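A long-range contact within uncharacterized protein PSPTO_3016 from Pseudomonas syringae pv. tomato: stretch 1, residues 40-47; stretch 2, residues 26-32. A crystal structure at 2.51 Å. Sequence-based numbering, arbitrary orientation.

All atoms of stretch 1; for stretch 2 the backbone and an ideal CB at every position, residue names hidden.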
# COMPACT_ATOMS: atom_id res chain seq x y z
N TYR A 40 4.29 -4.76 -5.92
CA TYR A 40 4.82 -4.76 -4.56
C TYR A 40 4.21 -3.60 -3.77
O TYR A 40 4.50 -3.42 -2.61
CB TYR A 40 6.36 -4.67 -4.60
CG TYR A 40 6.95 -3.35 -5.05
CD1 TYR A 40 7.06 -2.28 -4.16
CD2 TYR A 40 7.39 -3.16 -6.36
CE1 TYR A 40 7.59 -1.04 -4.56
CE2 TYR A 40 7.93 -1.92 -6.77
CZ TYR A 40 8.02 -0.87 -5.86
OH TYR A 40 8.52 0.36 -6.24
N ALA A 41 3.33 -2.86 -4.44
CA ALA A 41 2.65 -1.71 -3.86
C ALA A 41 1.40 -1.33 -4.67
O ALA A 41 1.46 -1.21 -5.90
CB ALA A 41 3.62 -0.53 -3.82
N LEU A 42 0.28 -1.16 -3.98
CA LEU A 42 -1.00 -0.80 -4.60
C LEU A 42 -1.55 0.48 -3.94
O LEU A 42 -2.01 0.45 -2.79
CB LEU A 42 -2.02 -1.92 -4.41
CG LEU A 42 -3.07 -2.23 -5.49
CD1 LEU A 42 -4.21 -2.98 -4.82
CD2 LEU A 42 -3.60 -0.98 -6.16
N LEU A 43 -1.50 1.58 -4.67
CA LEU A 43 -1.98 2.86 -4.19
C LEU A 43 -3.42 3.01 -4.62
O LEU A 43 -3.73 2.82 -5.79
CB LEU A 43 -1.14 3.98 -4.79
CG LEU A 43 -1.54 5.40 -4.48
CD1 LEU A 43 -1.33 5.66 -3.03
CD2 LEU A 43 -0.74 6.36 -5.33
N MSE A 44 -4.30 3.35 -3.69
CA MSE A 44 -5.72 3.54 -3.99
C MSE A 44 -6.37 4.62 -3.16
O MSE A 44 -5.97 4.88 -2.04
CB MSE A 44 -6.51 2.27 -3.74
CG MSE A 44 -6.13 1.08 -4.58
SE MSE A 44 -7.15 -0.50 -4.01
CE MSE A 44 -6.03 -1.07 -2.55
N ASP A 45 -7.40 5.22 -3.74
CA ASP A 45 -8.19 6.24 -3.08
C ASP A 45 -9.54 5.56 -2.88
O ASP A 45 -10.26 5.34 -3.85
CB ASP A 45 -8.36 7.44 -4.00
CG ASP A 45 -9.33 8.45 -3.46
OD1 ASP A 45 -9.05 9.02 -2.38
OD2 ASP A 45 -10.38 8.68 -4.12
N ILE A 46 -9.89 5.24 -1.64
CA ILE A 46 -11.15 4.54 -1.37
C ILE A 46 -12.03 5.14 -0.29
O ILE A 46 -11.59 5.99 0.49
CB ILE A 46 -10.90 3.06 -0.96
CG1 ILE A 46 -10.09 3.02 0.34
CG2 ILE A 46 -10.17 2.33 -2.07
CD1 ILE A 46 -10.01 1.66 0.99
N PRO A 47 -13.31 4.72 -0.25
CA PRO A 47 -14.25 5.23 0.76
C PRO A 47 -13.82 4.70 2.13
O PRO A 47 -13.62 3.50 2.30
CB PRO A 47 -15.58 4.63 0.31
CG PRO A 47 -15.42 4.52 -1.17
CD PRO A 47 -14.04 3.97 -1.29
N UNK A 26 -8.64 6.21 -12.30
CA UNK A 26 -7.40 6.92 -12.62
C UNK A 26 -6.44 7.02 -11.44
O UNK A 26 -5.23 7.12 -11.62
CB UNK A 26 -7.73 8.33 -13.12
N UNK A 27 -6.98 6.98 -10.23
CA UNK A 27 -6.18 7.09 -9.02
C UNK A 27 -5.43 5.86 -8.62
O UNK A 27 -4.28 5.93 -8.19
CB UNK A 27 -7.08 7.50 -7.85
N UNK A 28 -6.10 4.72 -8.71
CA UNK A 28 -5.47 3.47 -8.36
C UNK A 28 -4.18 3.35 -9.16
O UNK A 28 -4.19 3.49 -10.38
CB UNK A 28 -6.40 2.29 -8.62
N UNK A 29 -3.06 3.13 -8.48
CA UNK A 29 -1.77 3.01 -9.13
C UNK A 29 -0.99 1.85 -8.54
O UNK A 29 -0.95 1.69 -7.32
CB UNK A 29 -0.98 4.31 -9.00
N UNK A 30 -0.40 1.01 -9.39
CA UNK A 30 0.39 -0.12 -8.90
C UNK A 30 1.88 0.11 -9.13
O UNK A 30 2.27 0.87 -10.01
CB UNK A 30 -0.05 -1.42 -9.58
N UNK A 31 2.70 -0.52 -8.30
CA UNK A 31 4.14 -0.40 -8.43
C UNK A 31 4.71 -1.80 -8.54
O UNK A 31 4.55 -2.61 -7.64
CB UNK A 31 4.75 0.36 -7.25
N UNK A 32 5.37 -2.09 -9.66
CA UNK A 32 5.94 -3.41 -9.85
C UNK A 32 7.38 -3.36 -10.35
O UNK A 32 7.92 -2.29 -10.61
CB UNK A 32 5.08 -4.21 -10.83

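Residues 29-32 run antiparallel to strand 40-47, and 26-28 lead into this pairing from a loop.

At position 26 nothing of stretch 1 lies within 5.5 Å of the ideal CB, so stretch 1 sets no preference. With phi at -58°, proline is allowed among many others, and P26 is the deposited residue.

Position 27 points toward stretch 1, its ideal CB 4.1 Å from D45 CB. The carboxylate nearby would favour a basic or neutral polar side chain. The residue is nonetheless D27, whose OD1 lies 3.6 Å from D45 CB and 3.7 Å from D45 OD2, a proximity of like charges.

Position 28 has its CA 3.2 Å from L43 O, a CA-H...O contact. Its ideal CB points sideways, 4.2 Å from M44 CG, and a long side chain could run past M44 and reach I46. A large apolar or aromatic group would suit. Y28 takes this course: M44 CG lies over one face of the ring, 3.9 Å from the centroid of the Y28 ring, with the selenium of this selenomethionine over the face as well. D45 O meets the ring edge, 3.3 Å from Y28 CE2, and Y28 OH lies 3.5 Å from I46 CG2.

Position 29 is paired with L43 through two good hydrogen bonds, 29 N to L43 O at 2.8 Å and L43 N to 29 O at 2.7 Å. Its ideal CB lies on the same sheet face as the L43 side chain, 4.2 Å from L43 CD2; small or medium apolar residues would fit. A29 supplies just a methyl, its CB 4.2 Å from L43 CB.

Position 30 turns to the other face, alongside L42, in a non-hydrogen-bonded pair. An extended backbone and a leucine neighbour favour a beta-branched or other aliphatic residue. In V30, CG1 packs 3.9 Å from L42 CD2.

Position 31 returns to the face of A41 and L43, its ideal CB 3.7 Å from A41 CB and 3.8 Å from Y40 CZ. The small A41 side chain leaves room for a large apolar group, aromatic or aliphatic. F31 CB sits over one face of the Y40 ring, while L43 CB lies at the edge of the phenyl ring, 4.2 Å from F31 CE1. F31 N donates to A41 O at 2.8 Å, and Y40 N to F31 O at 2.8 Å.

Position 32 points away, so stretch 1 hardly restricts it and a long polar residue is plausible. R32 has its CA 3.8 Å from Y40 CD2, while its guanidinium is hydrogen-bonded elsewhere in the structure.

Stretch 2 26-32: PDYAVFR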
# COMPACT_ATOMS: atom_id res chain seq x y z
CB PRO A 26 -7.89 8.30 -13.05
CG PRO A 26 -9.24 8.01 -13.60
CD PRO A 26 -9.80 7.08 -12.57
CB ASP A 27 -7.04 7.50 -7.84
CG ASP A 27 -7.39 8.93 -7.89
OD1 ASP A 27 -8.11 9.38 -6.99
OD2 ASP A 27 -6.93 9.60 -8.85
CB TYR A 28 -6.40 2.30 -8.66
CG TYR A 28 -7.68 2.29 -7.85
CD1 TYR A 28 -8.44 1.14 -7.72
CD2 TYR A 28 -8.10 3.43 -7.17
CE1 TYR A 28 -9.60 1.12 -6.94
CE2 TYR A 28 -9.25 3.43 -6.39
CZ TYR A 28 -9.99 2.28 -6.27
OH TYR A 28 -11.11 2.28 -5.47
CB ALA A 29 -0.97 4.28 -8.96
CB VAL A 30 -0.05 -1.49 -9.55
CG1 VAL A 30 -1.54 -1.70 -9.41
CG2 VAL A 30 0.36 -1.56 -11.00
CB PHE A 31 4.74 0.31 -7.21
CG PHE A 31 4.29 1.73 -7.07
CD1 PHE A 31 2.97 2.03 -6.77
CD2 PHE A 31 5.19 2.78 -7.27
CE1 PHE A 31 2.54 3.35 -6.68
CE2 PHE A 31 4.77 4.10 -7.18
CZ PHE A 31 3.44 4.39 -6.88
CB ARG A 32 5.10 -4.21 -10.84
CG ARG A 32 5.10 -3.68 -12.25
CD ARG A 32 3.79 -3.01 -12.58
NE ARG A 32 3.75 -2.63 -13.99
CZ ARG A 32 3.73 -3.50 -15.00
NH1 ARG A 32 3.70 -3.07 -16.25
NH2 ARG A 32 3.74 -4.80 -14.75
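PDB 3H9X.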